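Side-chain contacts in caspase-1 subunit p19/18 (Spodoptera frugiperda, PDB 1M72), which is an insect cysteine endopeptidase of the caspase family that probably acts in the protease cascade that carries out apoptosis: residues N77-S80 / E81-N84; H108-G112 / M113-K117. All blocks are in the same frame, centred on the assembly; numbering follows the deposited sequence.

Interaction 1: residues N77-S80 / E81-N84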
ATOM      1  N   ASN C  77      22.251   4.816  15.365  1.00 31.32           N
ATOM      2  CA  ASN C  77      22.319   6.276  15.342  1.00 32.84           C
ATOM      3  C   ASN C  77      23.176   7.013  14.337  1.00 32.94           C
ATOM      4  O   ASN C  77      23.964   7.870  14.717  1.00 36.04           O
ATOM      5  CB  ASN C  77      22.703   6.750  16.742  1.00 30.34           C
ATOM      6  CG  ASN C  77      21.733   6.248  17.769  1.00 30.72           C
ATOM      7  OD1 ASN C  77      20.526   6.500  17.666  1.00 32.03           O
ATOM      8  ND2 ASN C  77      22.232   5.500  18.748  1.00 31.06           N
ATOM      9  N   LEU C  78      22.998   6.728  13.060  1.00 31.92           N
ATOM     10  CA  LEU C  78      23.789   7.383  12.058  1.00 28.13           C
ATOM     11  C   LEU C  78      23.235   8.776  11.711  1.00 30.34           C
ATOM     12  O   LEU C  78      22.062   9.078  11.960  1.00 29.38           O
ATOM     13  CB  LEU C  78      23.839   6.516  10.795  1.00 28.16           C
ATOM     14  CG  LEU C  78      24.472   5.109  10.757  1.00 31.18           C
ATOM     15  CD1 LEU C  78      24.553   4.659   9.272  1.00 25.71           C
ATOM     16  CD2 LEU C  78      25.917   5.104  11.375  1.00 31.61           C
ATOM     17  N   LYS C  79      24.116   9.622  11.163  1.00 29.72           N
ATOM     18  CA  LYS C  79      23.777  10.948  10.689  1.00 32.59           C
ATOM     19  C   LYS C  79      23.164  10.713   9.295  1.00 34.53           C
ATOM     20  O   LYS C  79      23.394   9.670   8.673  1.00 33.42           O
ATOM     21  CB  LYS C  79      25.037  11.801  10.557  1.00 36.71           C
ATOM     22  CG  LYS C  79      25.651  12.211  11.904  1.00 41.78           C
ATOM     23  CD  LYS C  79      26.986  12.912  11.736  1.00 44.21           C
ATOM     24  CE  LYS C  79      26.810  14.320  11.175  1.00 48.26           C
ATOM     25  NZ  LYS C  79      28.123  15.045  11.032  1.00 53.86           N
ATOM     26  N   SER C  80      22.405  11.676   8.798  1.00 32.22           N
ATOM     27  CA  SER C  80      21.767  11.505   7.509  1.00 35.49           C
ATOM     28  C   SER C  80      22.681  11.115   6.334  1.00 38.13           C
ATOM     29  O   SER C  80      22.298  10.322   5.453  1.00 35.62           O
ATOM     30  CB  SER C  80      20.990  12.759   7.157  1.00 33.37           C
ATOM     31  OG  SER C  80      20.425  12.630   5.867  1.00 37.16           O
ATOM     32  N   GLU C  81      23.891  11.655   6.330  1.00 40.68           N
ATOM     33  CA  GLU C  81      24.811  11.374   5.249  1.00 45.00           C
ATOM     34  C   GLU C  81      25.347   9.971   5.357  1.00 42.67           C
ATOM     35  O   GLU C  81      25.749   9.379   4.360  1.00 40.14           O
ATOM     36  CB  GLU C  81      25.975  12.380   5.254  1.00 52.82           C
ATOM     37  CG  GLU C  81      25.538  13.845   5.016  1.00 63.06           C
ATOM     38  CD  GLU C  81      24.919  14.091   3.632  1.00 67.19           C
ATOM     39  OE1 GLU C  81      23.953  13.370   3.266  1.00 70.31           O
ATOM     40  OE2 GLU C  81      25.396  15.016   2.916  1.00 71.32           O
ATOM     41  N   GLU C  82      25.365   9.458   6.581  1.00 41.20           N
ATOM     42  CA  GLU C  82      25.861   8.125   6.826  1.00 40.32           C
ATOM     43  C   GLU C  82      24.856   7.115   6.322  1.00 38.46           C
ATOM     44  O   GLU C  82      25.229   6.141   5.685  1.00 40.52           O
ATOM     45  CB  GLU C  82      26.104   7.913   8.308  1.00 41.08           C
ATOM     46  CG  GLU C  82      26.989   8.968   8.925  1.00 45.47           C
ATOM     47  CD  GLU C  82      27.492   8.565  10.303  1.00 46.73           C
ATOM     48  OE1 GLU C  82      28.651   8.121  10.377  1.00 48.95           O
ATOM     49  OE2 GLU C  82      26.744   8.668  11.306  1.00 44.97           O
ATOM     50  N   ILE C  83      23.586   7.339   6.618  1.00 34.64           N
ATOM     51  CA  ILE C  83      22.545   6.447   6.152  1.00 32.68           C
ATOM     52  C   ILE C  83      22.577   6.475   4.606  1.00 35.07           C
ATOM     53  O   ILE C  83      22.627   5.427   3.937  1.00 32.05           O
ATOM     54  CB  ILE C  83      21.161   6.925   6.636  1.00 31.57           C
ATOM     55  CG1 ILE C  83      21.078   6.807   8.157  1.00 28.26           C
ATOM     56  CG2 ILE C  83      20.042   6.142   5.924  1.00 26.84           C
ATOM     57  CD1 ILE C  83      19.820   7.428   8.769  1.00 24.45           C
ATOM     58  N   ASN C  84      22.595   7.682   4.047  1.00 34.22           N
ATOM     59  CA  ASN C  84      22.600   7.799   2.620  1.00 36.26           C
ATOM     60  C   ASN C  84      23.766   7.095   1.967  1.00 37.56           C
ATOM     61  O   ASN C  84      23.611   6.481   0.910  1.00 37.60           O
ATOM     62  CB  ASN C  84      22.579   9.243   2.189  1.00 34.39           C
ATOM     63  CG  ASN C  84      22.371   9.368   0.707  1.00 40.46           C
ATOM     64  OD1 ASN C  84      23.105   8.755  -0.067  1.00 43.12           O
ATOM     65  ND2 ASN C  84      21.368  10.146   0.291  1.00 40.02           N
TER

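Interaction 2: residues H108-G112 / M113-K117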
ATOM      1  N   HIS C 108      12.262   8.834  14.674  1.00 22.33           N
ATOM      2  CA  HIS C 108      11.185   9.846  14.789  1.00 23.48           C
ATOM      3  C   HIS C 108      10.815  10.313  13.356  1.00 23.01           C
ATOM      4  O   HIS C 108      11.666  10.355  12.465  1.00 20.82           O
ATOM      5  CB  HIS C 108      11.635  11.098  15.550  1.00 25.34           C
ATOM      6  CG  HIS C 108      11.667  10.948  17.038  1.00 28.86           C
ATOM      7  ND1 HIS C 108      10.534  10.704  17.787  1.00 28.68           N
ATOM      8  CD2 HIS C 108      12.694  11.039  17.919  1.00 25.43           C
ATOM      9  CE1 HIS C 108      10.863  10.653  19.066  1.00 30.51           C
ATOM     10  NE2 HIS C 108      12.167  10.856  19.173  1.00 29.50           N
ATOM     11  N   GLY C 109       9.556  10.688  13.167  1.00 23.30           N
ATOM     12  CA  GLY C 109       9.104  11.167  11.877  1.00 24.87           C
ATOM     13  C   GLY C 109       7.946  12.164  11.913  1.00 28.45           C
ATOM     14  O   GLY C 109       7.298  12.412  12.950  1.00 29.45           O
ATOM     15  N   GLU C 110       7.719  12.749  10.743  1.00 27.30           N
ATOM     16  CA  GLU C 110       6.651  13.699  10.467  1.00 27.95           C
ATOM     17  C   GLU C 110       6.156  13.280   9.082  1.00 25.83           C
ATOM     18  O   GLU C 110       6.745  12.391   8.449  1.00 24.80           O
ATOM     19  CB  GLU C 110       7.220  15.109  10.407  1.00 30.90           C
ATOM     20  CG  GLU C 110       7.793  15.560  11.753  1.00 38.82           C
ATOM     21  CD  GLU C 110       8.158  17.042  11.775  1.00 39.63           C
ATOM     22  OE1 GLU C 110       7.480  17.841  11.072  1.00 40.99           O
ATOM     23  OE2 GLU C 110       9.106  17.389  12.508  1.00 38.53           O
ATOM     24  N   LEU C 111       5.092  13.892   8.597  1.00 24.64           N
ATOM     25  CA  LEU C 111       4.603  13.484   7.287  1.00 27.46           C
ATOM     26  C   LEU C 111       5.694  13.775   6.255  1.00 27.06           C
ATOM     27  O   LEU C 111       6.214  14.895   6.209  1.00 28.69           O
ATOM     28  CB  LEU C 111       3.306  14.220   6.952  1.00 27.02           C
ATOM     29  CG  LEU C 111       2.698  14.000   5.566  1.00 28.73           C
ATOM     30  CD1 LEU C 111       2.328  12.576   5.355  1.00 22.28           C
ATOM     31  CD2 LEU C 111       1.473  14.905   5.433  1.00 26.17           C
ATOM     32  N   GLY C 112       6.079  12.741   5.491  1.00 25.49           N
ATOM     33  CA  GLY C 112       7.099  12.873   4.466  1.00 20.25           C
ATOM     34  C   GLY C 112       8.467  13.076   5.073  1.00 25.68           C
ATOM     35  O   GLY C 112       9.408  13.589   4.429  1.00 25.75           O
ATOM     36  N   MET C 113       8.648  12.639   6.309  1.00 24.06           N
ATOM     37  CA  MET C 113       9.951  12.897   6.896  1.00 24.64           C
ATOM     38  C   MET C 113      10.425  11.862   7.933  1.00 22.05           C
ATOM     39  O   MET C 113       9.627  11.364   8.735  1.00 20.25           O
ATOM     40  CB  MET C 113       9.882  14.315   7.501  1.00 26.62           C
ATOM     41  CG  MET C 113      11.114  14.868   8.163  1.00 33.74           C
ATOM     42  SD  MET C 113      10.710  16.360   9.232  1.00 43.16           S
ATOM     43  CE  MET C 113       9.654  17.352   8.127  1.00 30.57           C
ATOM     44  N   LEU C 114      11.715  11.544   7.871  1.00 16.70           N
ATOM     45  CA  LEU C 114      12.372  10.671   8.818  1.00 21.88           C
ATOM     46  C   LEU C 114      13.569  11.439   9.422  1.00 21.77           C
ATOM     47  O   LEU C 114      14.181  12.283   8.752  1.00 19.93           O
ATOM     48  CB  LEU C 114      12.871   9.384   8.126  1.00 19.90           C
ATOM     49  CG  LEU C 114      11.703   8.490   7.712  1.00 20.73           C
ATOM     50  CD1 LEU C 114      12.204   7.316   6.961  1.00 22.03           C
ATOM     51  CD2 LEU C 114      10.949   8.046   8.940  1.00 19.77           C
ATOM     52  N   TYR C 115      13.908  11.155  10.678  1.00 22.57           N
ATOM     53  CA  TYR C 115      15.054  11.820  11.300  1.00 21.44           C
ATOM     54  C   TYR C 115      16.254  10.917  11.445  1.00 20.65           C
ATOM     55  O   TYR C 115      16.143   9.763  11.838  1.00 22.31           O
ATOM     56  CB  TYR C 115      14.719  12.380  12.703  1.00 22.17           C
ATOM     57  CG  TYR C 115      13.898  13.652  12.712  1.00 22.08           C
ATOM     58  CD1 TYR C 115      12.517  13.596  12.901  1.00 26.42           C
ATOM     59  CD2 TYR C 115      14.490  14.905  12.472  1.00 25.39           C
ATOM     60  CE1 TYR C 115      11.719  14.748  12.849  1.00 27.47           C
ATOM     61  CE2 TYR C 115      13.698  16.098  12.413  1.00 23.73           C
ATOM     62  CZ  TYR C 115      12.312  15.992  12.603  1.00 29.57           C
ATOM     63  OH  TYR C 115      11.493  17.088  12.545  1.00 24.45           O
ATOM     64  N   ALA C 116      17.408  11.452  11.094  1.00 23.28           N
ATOM     65  CA  ALA C 116      18.681  10.765  11.277  1.00 24.59           C
ATOM     66  C   ALA C 116      19.115  11.289  12.659  1.00 26.70           C
ATOM     67  O   ALA C 116      18.318  11.883  13.375  1.00 26.09           O
ATOM     68  CB  ALA C 116      19.662  11.207  10.230  1.00 21.09           C
ATOM     69  N   LYS C 117      20.379  11.110  13.028  1.00 31.99           N
ATOM     70  CA  LYS C 117      20.824  11.605  14.321  1.00 32.76           C
ATOM     71  C   LYS C 117      20.890  13.125  14.312  1.00 34.19           C
ATOM     72  O   LYS C 117      20.501  13.777  15.275  1.00 32.52           O
ATOM     73  CB  LYS C 117      22.210  11.059  14.666  1.00 36.06           C
ATOM     74  CG  LYS C 117      22.753  11.642  15.974  1.00 40.20           C
ATOM     75  CD  LYS C 117      24.056  11.012  16.383  1.00 44.63           C
ATOM     76  CE  LYS C 117      25.183  11.623  15.621  1.00 45.97           C
ATOM     77  NZ  LYS C 117      26.452  10.915  15.920  1.00 50.05           N
TER

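Interaction 1: residues N77-S80 / E81-N84
Leu-78 lays its side chain across that of Glu-82, four residues on. Its CB lies 3.6 Å from Glu-82 CB. The two methyls divide the work: CD1 meets the aliphatic root of the glutamate, and CD2 comes to 3.7 Å from Glu-82 OE2. Glu-82 CG sits beside its own backbone N (chi1 -53°), and the chain runs out extended from there. This brings the carboxylate back to the residues ahead of the helix. OE2 takes the Lys-79 N-H through its anti lone pair, Lys-79 N to Glu-82 OE2 being 2.8 Å, and the bond is nearly straight (167°).

Lys-79 is the N-cap of helix 80-92, so Glu-82 is the third residue of the first turn. Its bond to the N-cap amide is one half of a capping box. The other half cannot form, because lysine offers no side-chain acceptor. Lys-79 O accepts two amides of the first turn, Ile-83 N at 3.1 Å and Glu-82 N, less straight, at 2.9 Å. Ser-80 O then accepts Asn-84 N, and Ser-80 N is bound by Asp-118 OD1. Leu-78 CB also touches Ile-83 CG1 at 3.8 Å. This apolar pair spans the N-cap as a hydrophobic staple, and both residues also pack on Phe-38 of the central sheet.

The Glu-82 carboxylate satisfies an amide just ahead of the helix. Its negative charge at a helix N-terminus would probably be stabilised by the helix dipole.

Interaction 2: residues H108-G112 / M113-K117
Glu-110 and Tyr-115 meet through their polar ends. Tyr-115 OH donates to Glu-110 OE2 at 2.4 Å, a value so short that it is doubtful. OE2 lies at the ring edge, in its plane. The carboxylate is turned 47° from the ring. Tyr-115 CG lies beside its own backbone N (chi1 -76°), which sends the ring back along the neighbouring strand. There its CD1 touches His-108 CB at 3.7 Å. Met-113 runs beside Glu-110 on the same face of the hairpin. Its SD rests 3.7 Å from Glu-110 CD, and its CE is equally near Glu-110 OE1.

The backbone is a tight antiparallel hairpin, strands 109-110 and 113-115, closed by a type II turn from Glu-110 to Met-113. Gly-112 takes the positive phi (70°) that this turn needs. Glu-110 and Met-113 form a hydrogen-bonded pair: Glu-110 N gives to Met-113 O at 3.1 Å, and Met-113 N gives to Glu-110 O at 2.9 Å. Gly-109 and Leu-114 form the non-hydrogen-bonded pair next to it. Beyond them Tyr-115 N reaches His-108 O at 3.0 Å, and Tyr-115 O accepts from Thr-107 OG1.

In the caspase domain this hairpin follows directly on the strand that leads to His-108, probably the catalytic histidine. Its NE2 is hydrogen-bonded to Lys-49 O, and its ND1 makes a weak hydrogen bond to the backbone of the bound peptide. Gly-109 also hydrogen-bonds that peptide through its backbone, close to Cys-150. This is consistent with the oxyanion-hole role of the equivalent glycine in other caspases. On the face away from Glu-110, Leu-114 packs on Ala-149, and its backbone hydrogen-bonds to Tyr-121 of the third strand.

Overall arrangement
Interaction 1 is a surface contact at the start of helix 80-92. Interaction 2 is partly buried and holds the probable catalytic histidine. Both are local, but the first caps a helix and the second closes a hairpin. In the first, a carboxylate binds a backbone amide and apolar groups span the cap. In the second, a carboxylate meets a tyrosine hydroxyl beside a set of backbone bonds. The two join where the hairpin's outgoing end passes the cap. Leu-78 O probably accepts a hydrogen bond from Lys-117 N at 2.8 Å, and Ala-116 packs against Ser-80. The chain leaving the hairpin is thus tied to the helix entrance.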